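PDB 1VHS: similar to phosphinothricin acetyltransferase from Bacillus subtilis, which probably inactivates the herbicide and antibiotic phosphinothricin by transferring an acetyl group to it from acetyl-CoA. Local coordinates for residues Y20-A25 with Y88-C93; S51-V56 with P111-R116; A66-E71 with A83-Y88; F138-L143 with D156-G161. One frame throughout, in Å; residues are numbered along the deposited sequence. Where two conformers were deposited one is given.

Overall arrangement
All four contacts are built on one mixed sheet of an N-acetyltransferase of the GNAT family. Interaction 3 lies at its middle, about 3 Å from the chain centre, pairing strands 64-72 and 82-89. Interaction 1 continues from it through Y88, which both share, to helix 13-24; I87, Y88 and I89 are predicted to bind acetyl-CoA. Interaction 2 adjoins interaction 3 on its other strand, where Y55 N lies 2.8 Å from I68 O, and its centre is about 9 Å away. Interaction 4 forms the outer hairpin, about 16 Å from interaction 3 between centres; there the side chain of K158 comes within about 5 Å of that of K127, another predicted acetyl-CoA residue.

Interaction 1: residues Y20-A25 with Y88-C93; sequences YNSTIA and YIDEAC
Helix 13-24 meets the chain just where strand 82-89 gives way to a short 3-10 turn at 91-93, with the CA atoms of S22 and E91 5.5 Å apart. In this GNAT fold Y88 and I89 belong to the predicted acetyl-CoA site, so the contact seats a helix against the end of a probable cofactor-binding strand. Y20 and Y88 lie side by side and point the same way, their planes inclined at 50°. CD1 of Y20 sits over one face of the Y88 ring, toward its rim, 3.7 Å from Y88 CE2. The Y20 hydroxyl is held further out by D32 and T30. T23 crosses Y88 at about a right angle and brings OG1 to the ring edge. T23 OG1 folds back between its own N and carbonyl carbon (chi1 73°) and donates to Y20 O at 2.7 Å, in the carbonyl plane; Y20 O also accepts from T23 N. S22 OG takes the same crowded position and is bound to I19 O one turn back, while E91 N donates to it at 3.2 Å along an almost straight line (174°). D90 OD2 accepts from A92 N in an Asx turn, which shapes the bend after the strand. E91, bent at chi2, lays CB and CG against S22 O, and one water donates to both S22 O, at 2.6 Å, and E91 OE1, at 3.3 Å.

Interaction 2: residues S51-V56 with P111-R116; sequences SRPLYV and PNLGIR
NH2 of R52 is gripped by two backbone carbonyls, one from each side of the contact. R52 NH2 donates to S51 O at 2.6 Å and to L113 O at 3.0 Å, both lying close to the guanidinium plane, although NH2 stands above the plane of each carbonyl rather than on a lone pair. The side chain reaches this position by bending at chi2 (-68°), which turns the group back toward its own neighbour S51. I115 crosses it obliquely and sets CG1 over the centre of one guanidinium face, 3.6 Å from R52 CZ. NH1 has a weak hydrogen bond to N80 O. In the GNAT fold this ties the loop leading into strand 54-58 to the loop between helix 98-109 and strand 117-123, at the margin of the central sheet. L113 packs against S51 and P53: its CB lies 3.4 Å from S51 O, and both methyls also come near that oxygen. The same two methyls meet the P53 ring tip to tip, CD1 standing 3.9 Å from P53 CD. Y55 meets L113 tip to tip, its OH 4.1 Å from L113 CD2. G114 follows with a positive phi of 82°, a backbone shape that suits glycine and turns the chain toward I115.

Interaction 3: residues A66-E71 with A83-Y88; sequences AWISFE and AEVSIY
One face of the W67 indole is taken by Y88, whose CB lies over the five-membered ring, 4.0 Å from its centroid, in a CH-pi contact. The Y88 ring runs alongside in nearly parallel planes (23°) but is slid so far that the two barely overlap; the closest atoms are W67 CH2 and Y88 CD1, at 3.3 Å. Near the plane of the indole, at its edge, stands a water. W67 CG sits between its own N and carbonyl carbon (chi1 51°), the crowded position, and this lays the indole beside the neighbouring strand. The strands that carry these rings, 64-72 and 82-89, form an antiparallel beta hairpin in the middle of the GNAT sheet, the second holding the predicted acetyl-CoA residues I87 and Y88. W67-Y88, S69-S86 and E71-E84 are the hydrogen-bonded pairs, each closed by two N-H...O bonds; the shortest from strand 64-72 is S69 N to S86 O, 2.8 Å. On the opposite face of the sheet I68 and V85 lie side by side, CG2 to CG2 at 3.9 Å, and helix 98-109 packs on I68. On the face that carries W67, S69 OG donates to the anti lone pair of E71 OE2 at 2.8 Å and is also hydrogen-bonded to H48. E71 OE2 also accepts from W44 and from the same water, which is 3.1 Å from S86 OG. E71 OE1 and E84 OE1 are like charges 4.8 Å apart, a repulsion that the donors on E71 OE2 probably offset.

Interaction 4: residues F138-L143 with D156-G161; sequences FAEWGL and DLKILG
Backbone hydrogen bonds join strands 139-150 and 153-163 as an antiparallel hairpin at the edge of the GNAT sheet. A139 and G161 exchange two bonds, while I159 N donates to G142 O at 2.9 Å from above the carbonyl plane. A classic beta bulge shifts the register by one between E140 and G142: W141 and G142 both face I159, whose O accepts from W141 N at 2.7 Å, nearly along the C=O axis, and from G142 N at 3.2 Å, on a lone pair. The aromatic contact uses a bulge residue: W141 lays its indole flat over G161, with CA 3.4 Å from the centroid of the six-membered ring and only 9° off its normal, a CH-pi contact. G161, having no side chain, lets the indole come down directly on its CA. F138 has its ring edge toward L160 C, and its CB meets L160 CB at 4.1 Å. The ring also meets F133 of helix 127-135 edge-to-face. The charged contact lies on the face with L143: E140 and K158, both extended, cross obliquely and form a salt bridge, OE1 to NZ 2.7 Å, with NZ above the carboxylate plane. L143 rests CD1 on the stem of that lysine, 3.9 Å from K158 CE. With K127 of the predicted acetyl-CoA site close by, E140 probably steadies the protonated form of K158 and offsets part of the local positive charge.

Interaction 1: residues Y20-A25 with Y88-C93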
loop_
_atom_site.group_PDB
_atom_site.type_symbol
_atom_site.label_atom_id
_atom_site.label_comp_id
_atom_site.label_asym_id
_atom_site.label_seq_id
_atom_site.Cartn_x
_atom_site.Cartn_y
_atom_site.Cartn_z
ATOM N N TYR A 20 -4.104 -1.272 -9.494
ATOM C CA TYR A 20 -2.946 -2.120 -9.249
ATOM C C TYR A 20 -2.228 -2.389 -10.575
ATOM O O TYR A 20 -1.015 -2.214 -10.682
ATOM C CB TYR A 20 -3.408 -3.435 -8.629
ATOM C CG TYR A 20 -2.290 -4.398 -8.313
ATOM C CD1 TYR A 20 -1.503 -4.232 -7.173
ATOM C CD2 TYR A 20 -2.028 -5.484 -9.145
ATOM C CE1 TYR A 20 -0.485 -5.127 -6.867
ATOM C CE2 TYR A 20 -1.012 -6.387 -8.853
ATOM C CZ TYR A 20 -0.245 -6.201 -7.712
ATOM O OH TYR A 20 0.761 -7.087 -7.421
ATOM N N ASN A 21 -2.985 -2.802 -11.588
ATOM C CA ASN A 21 -2.405 -3.093 -12.898
ATOM C C ASN A 21 -1.796 -1.897 -13.608
ATOM O O ASN A 21 -0.847 -2.046 -14.379
ATOM C CB ASN A 21 -3.445 -3.741 -13.819
ATOM C CG ASN A 21 -3.767 -5.163 -13.418
ATOM O OD1 ASN A 21 -2.925 -5.866 -12.860
ATOM N ND2 ASN A 21 -4.981 -5.604 -13.718
ATOM N N SER A 22 -2.330 -0.707 -13.358
ATOM C CA SER A 22 -1.801 0.478 -14.013
ATOM C C SER A 22 -0.380 0.782 -13.542
ATOM O O SER A 22 0.361 1.493 -14.221
ATOM C CB SER A 22 -2.705 1.686 -13.749
ATOM O OG SER A 22 -2.681 2.043 -12.379
ATOM N N THR A 23 -0.000 0.237 -12.388
ATOM C CA THR A 23 1.334 0.466 -11.833
ATOM C C THR A 23 2.366 -0.595 -12.234
ATOM O O THR A 23 3.569 -0.391 -12.068
ATOM C CB THR A 23 1.303 0.508 -10.291
ATOM O OG1 THR A 23 1.098 -0.817 -9.782
ATOM C CG2 THR A 23 0.179 1.414 -9.798
ATOM N N ILE A 24 1.904 -1.721 -12.763
ATOM C CA ILE A 24 2.809 -2.804 -13.142
ATOM C C ILE A 24 3.873 -2.426 -14.171
ATOM O O ILE A 24 5.042 -2.794 -14.026
ATOM C CB ILE A 24 2.015 -4.027 -13.660
ATOM C CG1 ILE A 24 1.145 -4.586 -12.530
ATOM C CG2 ILE A 24 2.974 -5.098 -14.177
ATOM C CD1 ILE A 24 0.335 -5.812 -12.911
ATOM N N ALA A 25 3.470 -1.691 -15.201
ATOM C CA ALA A 25 4.385 -1.276 -16.261
ATOM C C ALA A 25 5.645 -0.572 -15.758
ATOM O O ALA A 25 6.758 -0.908 -16.171
ATOM C CB ALA A 25 3.654 -0.377 -17.252
ATOM N N TYR A 88 -1.608 2.324 -3.271
ATOM C CA TYR A 88 -1.516 2.325 -4.726
ATOM C C TYR A 88 -2.348 3.469 -5.281
ATOM O O TYR A 88 -3.470 3.715 -4.832
ATOM C CB TYR A 88 -2.005 0.999 -5.315
ATOM C CG TYR A 88 -1.027 -0.135 -5.112
ATOM C CD1 TYR A 88 -0.939 -0.795 -3.889
ATOM C CD2 TYR A 88 -0.162 -0.526 -6.138
ATOM C CE1 TYR A 88 -0.014 -1.824 -3.689
ATOM C CE2 TYR A 88 0.770 -1.553 -5.946
ATOM C CZ TYR A 88 0.836 -2.193 -4.721
ATOM O OH TYR A 88 1.754 -3.200 -4.518
ATOM N N ILE A 89 -1.784 4.167 -6.256
ATOM C CA ILE A 89 -2.447 5.303 -6.878
ATOM C C ILE A 89 -2.588 5.051 -8.374
ATOM O O ILE A 89 -1.672 4.528 -9.010
ATOM C CB ILE A 89 -1.621 6.586 -6.667
ATOM C CG1 ILE A 89 -1.297 6.749 -5.181
ATOM C CG2 ILE A 89 -2.390 7.798 -7.185
ATOM C CD1 ILE A 89 -0.339 7.888 -4.880
ATOM N N ASP A 90 -3.740 5.409 -8.933
ATOM C CA ASP A 90 -3.958 5.225 -10.362
ATOM C C ASP A 90 -2.809 5.923 -11.080
ATOM O O ASP A 90 -2.560 7.110 -10.865
ATOM C CB ASP A 90 -5.303 5.832 -10.778
ATOM C CG ASP A 90 -5.621 5.604 -12.246
ATOM O OD1 ASP A 90 -6.787 5.818 -12.641
ATOM O OD2 ASP A 90 -4.713 5.222 -13.009
ATOM N N GLU A 91 -2.101 5.177 -11.922
ATOM C CA GLU A 91 -0.965 5.727 -12.651
ATOM C C GLU A 91 -1.291 7.065 -13.307
ATOM O O GLU A 91 -0.415 7.914 -13.465
ATOM C CB GLU A 91 -0.489 4.736 -13.717
ATOM C CG GLU A 91 0.798 5.154 -14.409
ATOM C CD GLU A 91 1.961 5.283 -13.440
ATOM O OE1 GLU A 91 2.357 4.259 -12.842
ATOM O OE2 GLU A 91 2.478 6.409 -13.276
ATOM N N ALA A 92 -2.554 7.251 -13.678
ATOM C CA ALA A 92 -2.988 8.486 -14.322
ATOM C C ALA A 92 -3.043 9.665 -13.356
ATOM O O ALA A 92 -3.172 10.816 -13.777
ATOM C CB ALA A 92 -4.352 8.281 -14.968
ATOM N N CYS A 93 -2.942 9.382 -12.062
ATOM C CA CYS A 93 -2.987 10.431 -11.049
ATOM C C CYS A 93 -1.606 10.729 -10.477
ATOM O O CYS A 93 -1.466 11.540 -9.559
ATOM C CB CYS A 93 -3.931 10.026 -9.914
ATOM S SG CYS A 93 -5.633 9.700 -10.428
HETATM O O HOH W 1 2.942 1.561 -14.636
#

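Interaction 2: residues S51-V56 with P111-R116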
loop_
_atom_site.group_PDB
_atom_site.type_symbol
_atom_site.label_atom_id
_atom_site.label_comp_id
_atom_site.label_asym_id
_atom_site.label_seq_id
_atom_site.Cartn_x
_atom_site.Cartn_y
_atom_site.Cartn_z
ATOM N N SER A 51 -10.427 -4.490 11.620
ATOM C CA SER A 51 -9.220 -3.913 12.212
ATOM C C SER A 51 -8.086 -3.736 11.196
ATOM O O SER A 51 -7.164 -2.956 11.423
ATOM C CB SER A 51 -8.730 -4.780 13.379
ATOM O OG SER A 51 -8.256 -6.038 12.928
ATOM N N ARG A 52 -8.156 -4.466 10.086
ATOM C CA ARG A 52 -7.146 -4.387 9.025
ATOM C C ARG A 52 -7.914 -4.226 7.717
ATOM O O ARG A 52 -8.038 -5.155 6.919
ATOM C CB ARG A 52 -6.304 -5.662 9.020
ATOM C CG ARG A 52 -5.554 -5.877 10.341
ATOM C CD ARG A 52 -4.475 -4.818 10.544
ATOM N NE ARG A 52 -3.766 -4.970 11.817
ATOM C CZ ARG A 52 -4.175 -4.462 12.975
ATOM N NH1 ARG A 52 -3.455 -4.663 14.073
ATOM N NH2 ARG A 52 -5.291 -3.746 13.045
ATOM N N PRO A 53 -8.434 -3.021 7.482
ATOM C CA PRO A 53 -9.211 -2.740 6.279
ATOM C C PRO A 53 -8.536 -2.234 5.024
ATOM O O PRO A 53 -7.344 -1.919 4.991
ATOM C CB PRO A 53 -10.251 -1.752 6.786
ATOM C CG PRO A 53 -9.451 -0.925 7.749
ATOM C CD PRO A 53 -8.501 -1.895 8.435
ATOM N N LEU A 54 -9.352 -2.183 3.980
ATOM C CA LEU A 54 -8.961 -1.683 2.683
ATOM C C LEU A 54 -9.838 -0.458 2.481
ATOM O O LEU A 54 -11.065 -0.549 2.568
ATOM C CB LEU A 54 -9.261 -2.712 1.589
ATOM C CG LEU A 54 -8.988 -2.228 0.163
ATOM C CD1 LEU A 54 -7.505 -1.903 0.018
ATOM C CD2 LEU A 54 -9.401 -3.304 -0.839
ATOM N N TYR A 55 -9.210 0.689 2.255
ATOM C CA TYR A 55 -9.944 1.924 2.016
ATOM C C TYR A 55 -9.717 2.363 0.583
ATOM O O TYR A 55 -8.641 2.157 0.031
ATOM C CB TYR A 55 -9.451 3.052 2.920
ATOM C CG TYR A 55 -9.667 2.832 4.392
ATOM C CD1 TYR A 55 -8.719 2.156 5.160
ATOM C CD2 TYR A 55 -10.819 3.294 5.022
ATOM C CE1 TYR A 55 -8.911 1.949 6.518
ATOM C CE2 TYR A 55 -11.023 3.087 6.387
ATOM C CZ TYR A 55 -10.066 2.415 7.126
ATOM O OH TYR A 55 -10.269 2.185 8.467
ATOM N N VAL A 56 -10.730 2.966 -0.024
ATOM C CA VAL A 56 -10.566 3.472 -1.373
ATOM C C VAL A 56 -10.751 4.978 -1.300
ATOM O O VAL A 56 -11.430 5.489 -0.404
ATOM C CB VAL A 56 -11.584 2.859 -2.369
ATOM C CG1 VAL A 56 -11.266 1.385 -2.593
ATOM C CG2 VAL A 56 -13.002 3.016 -1.845
ATOM N N PRO A 111 -3.555 4.291 14.324
ATOM C CA PRO A 111 -3.671 4.208 15.783
ATOM C C PRO A 111 -5.031 3.704 16.252
ATOM O O PRO A 111 -5.128 2.969 17.235
ATOM C CB PRO A 111 -3.403 5.643 16.233
ATOM C CG PRO A 111 -2.467 6.144 15.193
ATOM C CD PRO A 111 -3.112 5.635 13.919
ATOM N N ASN A 112 -6.084 4.097 15.546
ATOM C CA ASN A 112 -7.426 3.668 15.916
ATOM C C ASN A 112 -7.683 2.214 15.553
ATOM O O ASN A 112 -8.678 1.631 15.980
ATOM C CB ASN A 112 -8.475 4.573 15.265
ATOM C CG ASN A 112 -8.447 5.986 15.818
ATOM O OD1 ASN A 112 -7.623 6.810 15.417
ATOM N ND2 ASN A 112 -9.341 6.268 16.757
ATOM N N LEU A 113 -6.784 1.626 14.766
ATOM C CA LEU A 113 -6.917 0.229 14.375
ATOM C C LEU A 113 -6.164 -0.655 15.367
ATOM O O LEU A 113 -6.157 -1.881 15.245
ATOM C CB LEU A 113 -6.362 0.015 12.960
ATOM C CG LEU A 113 -7.059 0.794 11.838
ATOM C CD1 LEU A 113 -6.352 0.534 10.516
ATOM C CD2 LEU A 113 -8.522 0.379 11.757
ATOM N N GLY A 114 -5.532 -0.023 16.352
ATOM C CA GLY A 114 -4.777 -0.765 17.344
ATOM C C GLY A 114 -3.382 -1.131 16.858
ATOM O O GLY A 114 -2.717 -1.990 17.433
ATOM N N ILE A 115 -2.933 -0.473 15.798
ATOM C CA ILE A 115 -1.610 -0.740 15.241
ATOM C C ILE A 115 -0.532 0.065 15.962
ATOM O O ILE A 115 -0.625 1.287 16.064
ATOM C CB ILE A 115 -1.567 -0.378 13.751
ATOM C CG1 ILE A 115 -2.559 -1.252 12.981
ATOM C CG2 ILE A 115 -0.148 -0.569 13.207
ATOM C CD1 ILE A 115 -2.838 -0.759 11.575
ATOM N N ARG A 116 0.485 -0.632 16.463
ATOM C CA ARG A 116 1.598 0.008 17.161
ATOM C C ARG A 116 2.801 0.197 16.240
ATOM O O ARG A 116 3.477 1.225 16.287
ATOM C CB ARG A 116 2.016 -0.823 18.377
ATOM C CG ARG A 116 3.271 -0.309 19.067
ATOM C CD ARG A 116 3.473 -0.962 20.426
ATOM N NE ARG A 116 3.524 -2.419 20.346
ATOM C CZ ARG A 116 3.570 -3.219 21.406
ATOM N NH1 ARG A 116 3.612 -4.535 21.249
ATOM N NH2 ARG A 116 3.567 -2.700 22.628
#

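Interaction 3: residues A66-E71 with A83-Y88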
loop_
_atom_site.group_PDB
_atom_site.type_symbol
_atom_site.label_atom_id
_atom_site.label_comp_id
_atom_site.label_asym_id
_atom_site.label_seq_id
_atom_site.Cartn_x
_atom_site.Cartn_y
_atom_site.Cartn_z
ATOM N N ALA A 66 -7.489 5.677 -5.961
ATOM C CA ALA A 66 -6.388 5.105 -5.192
ATOM C C ALA A 66 -6.936 4.286 -4.038
ATOM O O ALA A 66 -8.129 4.325 -3.754
ATOM C CB ALA A 66 -5.501 6.231 -4.649
ATOM N N TRP A 67 -6.067 3.522 -3.386
ATOM C CA TRP A 67 -6.490 2.739 -2.242
ATOM C C TRP A 67 -5.377 2.539 -1.230
ATOM O O TRP A 67 -4.194 2.660 -1.556
ATOM C CB TRP A 67 -7.087 1.379 -2.659
ATOM C CG TRP A 67 -6.288 0.513 -3.610
ATOM C CD1 TRP A 67 -6.380 0.491 -4.972
ATOM C CD2 TRP A 67 -5.363 -0.525 -3.257
ATOM N NE1 TRP A 67 -5.583 -0.502 -5.489
ATOM C CE2 TRP A 67 -4.947 -1.142 -4.457
ATOM C CE3 TRP A 67 -4.852 -0.998 -2.039
ATOM C CZ2 TRP A 67 -4.044 -2.209 -4.480
ATOM C CZ3 TRP A 67 -3.954 -2.060 -2.059
ATOM C CH2 TRP A 67 -3.560 -2.655 -3.273
ATOM N N ILE A 68 -5.783 2.270 0.005
ATOM C CA ILE A 68 -4.866 2.041 1.121
ATOM C C ILE A 68 -5.272 0.725 1.764
ATOM O O ILE A 68 -6.424 0.544 2.159
ATOM C CB ILE A 68 -4.985 3.135 2.196
ATOM C CG1 ILE A 68 -4.800 4.521 1.581
ATOM C CG2 ILE A 68 -3.932 2.914 3.278
ATOM C CD1 ILE A 68 -5.056 5.642 2.580
ATOM N N SER A 69 -4.322 -0.192 1.874
ATOM C CA SER A 69 -4.597 -1.495 2.452
ATOM C C SER A 69 -3.761 -1.730 3.699
ATOM O O SER A 69 -2.558 -1.475 3.690
ATOM C CB SER A 69 -4.281 -2.591 1.421
ATOM O OG SER A 69 -4.265 -3.882 2.011
ATOM N N PHE A 70 -4.405 -2.183 4.774
ATOM C CA PHE A 70 -3.684 -2.522 5.997
ATOM C C PHE A 70 -3.695 -4.046 6.010
ATOM O O PHE A 70 -4.740 -4.667 5.820
ATOM C CB PHE A 70 -4.382 -1.988 7.247
ATOM C CG PHE A 70 -4.264 -0.503 7.415
ATOM C CD1 PHE A 70 -5.235 0.350 6.900
ATOM C CD2 PHE A 70 -3.160 0.045 8.058
ATOM C CE1 PHE A 70 -5.105 1.736 7.021
ATOM C CE2 PHE A 70 -3.017 1.430 8.185
ATOM C CZ PHE A 70 -3.992 2.276 7.666
ATOM N N GLU A 71 -2.534 -4.652 6.206
ATOM C CA GLU A 71 -2.454 -6.106 6.206
ATOM C C GLU A 71 -1.670 -6.619 7.392
ATOM O O GLU A 71 -0.819 -5.915 7.934
ATOM C CB GLU A 71 -1.824 -6.580 4.898
ATOM C CG GLU A 71 -2.707 -6.305 3.684
ATOM C CD GLU A 71 -1.975 -6.457 2.371
ATOM O OE1 GLU A 71 -1.284 -7.482 2.187
ATOM O OE2 GLU A 71 -2.099 -5.552 1.516
ATOM N N ALA A 83 1.451 -4.143 11.651
ATOM C CA ALA A 83 0.795 -4.272 10.364
ATOM C C ALA A 83 1.572 -3.633 9.236
ATOM O O ALA A 83 2.490 -2.847 9.452
ATOM C CB ALA A 83 -0.611 -3.657 10.431
ATOM N N GLU A 84 1.183 -3.979 8.018
ATOM C CA GLU A 84 1.803 -3.422 6.838
ATOM C C GLU A 84 0.801 -2.472 6.206
ATOM O O GLU A 84 -0.406 -2.698 6.281
ATOM C CB GLU A 84 2.142 -4.533 5.842
ATOM C CG GLU A 84 3.224 -5.485 6.325
ATOM C CD GLU A 84 3.102 -6.870 5.722
ATOM O OE1 GLU A 84 2.868 -6.976 4.499
ATOM O OE2 GLU A 84 3.249 -7.856 6.476
ATOM N N VAL A 85 1.295 -1.388 5.627
ATOM C CA VAL A 85 0.418 -0.460 4.931
ATOM C C VAL A 85 0.881 -0.421 3.479
ATOM O O VAL A 85 2.077 -0.288 3.201
ATOM C CB VAL A 85 0.449 0.969 5.534
ATOM C CG1 VAL A 85 1.860 1.556 5.475
ATOM C CG2 VAL A 85 -0.533 1.861 4.768
ATOM N N SER A 86 -0.069 -0.581 2.559
ATOM C CA SER A 86 0.215 -0.562 1.130
ATOM C C SER A 86 -0.652 0.517 0.489
ATOM O O SER A 86 -1.850 0.592 0.749
ATOM C CB SER A 86 -0.099 -1.929 0.506
ATOM O OG SER A 86 -1.470 -2.247 0.641
ATOM N N ILE A 87 -0.040 1.359 -0.336
ATOM C CA ILE A 87 -0.762 2.429 -0.998
ATOM C C ILE A 87 -0.525 2.409 -2.503
ATOM O O ILE A 87 0.618 2.460 -2.960
ATOM C CB ILE A 87 -0.328 3.800 -0.438
ATOM C CG1 ILE A 87 -0.590 3.841 1.069
ATOM C CG2 ILE A 87 -1.072 4.927 -1.157
ATOM C CD1 ILE A 87 -0.100 5.104 1.761
ATOM N N TYR A 88 -1.608 2.324 -3.271
ATOM C CA TYR A 88 -1.516 2.325 -4.726
ATOM C C TYR A 88 -2.348 3.469 -5.281
ATOM O O TYR A 88 -3.470 3.715 -4.832
ATOM C CB TYR A 88 -2.005 0.999 -5.315
ATOM C CG TYR A 88 -1.027 -0.135 -5.112
ATOM C CD1 TYR A 88 -0.939 -0.795 -3.889
ATOM C CD2 TYR A 88 -0.162 -0.526 -6.138
ATOM C CE1 TYR A 88 -0.014 -1.824 -3.689
ATOM C CE2 TYR A 88 0.770 -1.553 -5.946
ATOM C CZ TYR A 88 0.836 -2.193 -4.721
ATOM O OH TYR A 88 1.754 -3.200 -4.518
HETATM O O HOH W 2 -1.252 -4.853 -1.026
#

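Interaction 4: residues F138-L143 with D156-G161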
loop_
_atom_site.group_PDB
_atom_site.type_symbol
_atom_site.label_atom_id
_atom_site.label_comp_id
_atom_site.label_asym_id
_atom_site.label_seq_id
_atom_site.Cartn_x
_atom_site.Cartn_y
_atom_site.Cartn_z
ATOM N N PHE A 138 9.090 7.318 9.207
ATOM C CA PHE A 138 9.554 5.972 8.897
ATOM C C PHE A 138 11.070 5.950 8.767
ATOM O O PHE A 138 11.675 6.921 8.313
ATOM C CB PHE A 138 8.925 5.466 7.598
ATOM C CG PHE A 138 7.476 5.107 7.724
ATOM C CD1 PHE A 138 6.501 6.101 7.784
ATOM C CD2 PHE A 138 7.081 3.771 7.789
ATOM C CE1 PHE A 138 5.149 5.766 7.907
ATOM C CE2 PHE A 138 5.737 3.428 7.909
ATOM C CZ PHE A 138 4.767 4.430 7.968
ATOM N N ALA A 139 11.672 4.841 9.190
ATOM C CA ALA A 139 13.117 4.637 9.107
ATOM C C ALA A 139 13.345 3.313 8.381
ATOM O O ALA A 139 12.497 2.420 8.430
ATOM C CB ALA A 139 13.716 4.566 10.500
ATOM N N GLU A 140 14.484 3.174 7.713
ATOM C CA GLU A 140 14.771 1.927 7.013
ATOM C C GLU A 140 15.092 0.842 8.041
ATOM O O GLU A 140 16.062 0.945 8.794
ATOM C CB GLU A 140 15.950 2.109 6.055
ATOM C CG GLU A 140 16.253 0.877 5.205
ATOM C CD GLU A 140 17.456 1.074 4.298
ATOM O OE1 GLU A 140 17.512 2.108 3.596
ATOM O OE2 GLU A 140 18.340 0.193 4.288
ATOM N N TRP A 141 14.269 -0.198 8.086
ATOM C CA TRP A 141 14.481 -1.282 9.029
ATOM C C TRP A 141 15.159 -2.467 8.351
ATOM O O TRP A 141 15.669 -3.368 9.018
ATOM C CB TRP A 141 13.153 -1.745 9.617
ATOM C CG TRP A 141 12.548 -0.826 10.637
ATOM C CD1 TRP A 141 13.057 0.358 11.103
ATOM C CD2 TRP A 141 11.314 -1.034 11.328
ATOM N NE1 TRP A 141 12.208 0.897 12.048
ATOM C CE2 TRP A 141 11.133 0.062 12.204
ATOM C CE3 TRP A 141 10.342 -2.043 11.293
ATOM C CZ2 TRP A 141 10.016 0.175 13.038
ATOM C CZ3 TRP A 141 9.229 -1.928 12.122
ATOM C CH2 TRP A 141 9.079 -0.823 12.984
ATOM N N GLY A 142 15.141 -2.476 7.024
ATOM C CA GLY A 142 15.776 -3.571 6.318
ATOM C C GLY A 142 15.924 -3.356 4.831
ATOM O O GLY A 142 15.264 -2.504 4.230
ATOM N N LEU A 143 16.821 -4.136 4.244
ATOM C CA LEU A 143 17.072 -4.103 2.817
ATOM C C LEU A 143 17.365 -5.542 2.427
ATOM O O LEU A 143 18.332 -6.142 2.905
ATOM C CB LEU A 143 18.273 -3.207 2.493
ATOM C CG LEU A 143 18.488 -2.830 1.021
ATOM C CD1 LEU A 143 19.535 -1.726 0.929
ATOM C CD2 LEU A 143 18.922 -4.044 0.217
ATOM N N ASP A 156 16.017 -4.626 -5.282
ATOM C CA ASP A 156 16.112 -4.653 -3.827
ATOM C C ASP A 156 14.772 -4.268 -3.207
ATOM O O ASP A 156 14.047 -3.428 -3.747
ATOM C CB ASP A 156 17.142 -3.625 -3.336
ATOM C CG ASP A 156 18.568 -3.975 -3.705
ATOM O OD1 ASP A 156 19.448 -3.122 -3.454
ATOM O OD2 ASP A 156 18.820 -5.080 -4.229
ATOM N N LEU A 157 14.443 -4.875 -2.074
ATOM C CA LEU A 157 13.217 -4.517 -1.377
ATOM C C LEU A 157 13.621 -3.878 -0.056
ATOM O O LEU A 157 14.343 -4.483 0.738
ATOM C CB LEU A 157 12.357 -5.751 -1.090
ATOM C CG LEU A 157 11.034 -5.415 -0.386
ATOM C CD1 LEU A 157 10.131 -4.623 -1.346
ATOM C CD2 LEU A 157 10.345 -6.701 0.061
ATOM N N LYS A 158 13.193 -2.641 0.166
ATOM C CA LYS A 158 13.489 -1.977 1.420
ATOM C C LYS A 158 12.261 -2.048 2.308
ATOM O O LYS A 158 11.124 -1.976 1.827
ATOM C CB LYS A 158 13.866 -0.508 1.201
ATOM C CG LYS A 158 15.318 -0.301 0.827
ATOM C CD LYS A 158 15.702 1.173 0.882
ATOM C CE LYS A 158 17.195 1.341 0.645
ATOM N NZ LYS A 158 17.643 2.724 0.970
ATOM N N ILE A 159 12.487 -2.216 3.603
ATOM C CA ILE A 159 11.389 -2.259 4.553
ATOM C C ILE A 159 11.537 -1.029 5.435
ATOM O O ILE A 159 12.583 -0.832 6.058
ATOM C CB ILE A 159 11.443 -3.505 5.469
ATOM C CG1 ILE A 159 11.491 -4.778 4.621
ATOM C CG2 ILE A 159 10.211 -3.535 6.381
ATOM C CD1 ILE A 159 10.479 -4.816 3.515
ATOM N N LEU A 160 10.507 -0.190 5.458
ATOM C CA LEU A 160 10.528 1.008 6.285
ATOM C C LEU A 160 9.522 0.798 7.396
ATOM O O LEU A 160 8.457 0.208 7.185
ATOM C CB LEU A 160 10.150 2.243 5.463
ATOM C CG LEU A 160 11.277 2.943 4.698
ATOM C CD1 LEU A 160 11.998 1.981 3.787
ATOM C CD2 LEU A 160 10.679 4.098 3.903
ATOM N N GLY A 161 9.856 1.263 8.589
ATOM C CA GLY A 161 8.934 1.076 9.681
ATOM C C GLY A 161 8.800 2.284 10.569
ATOM O O GLY A 161 9.654 3.164 10.586
#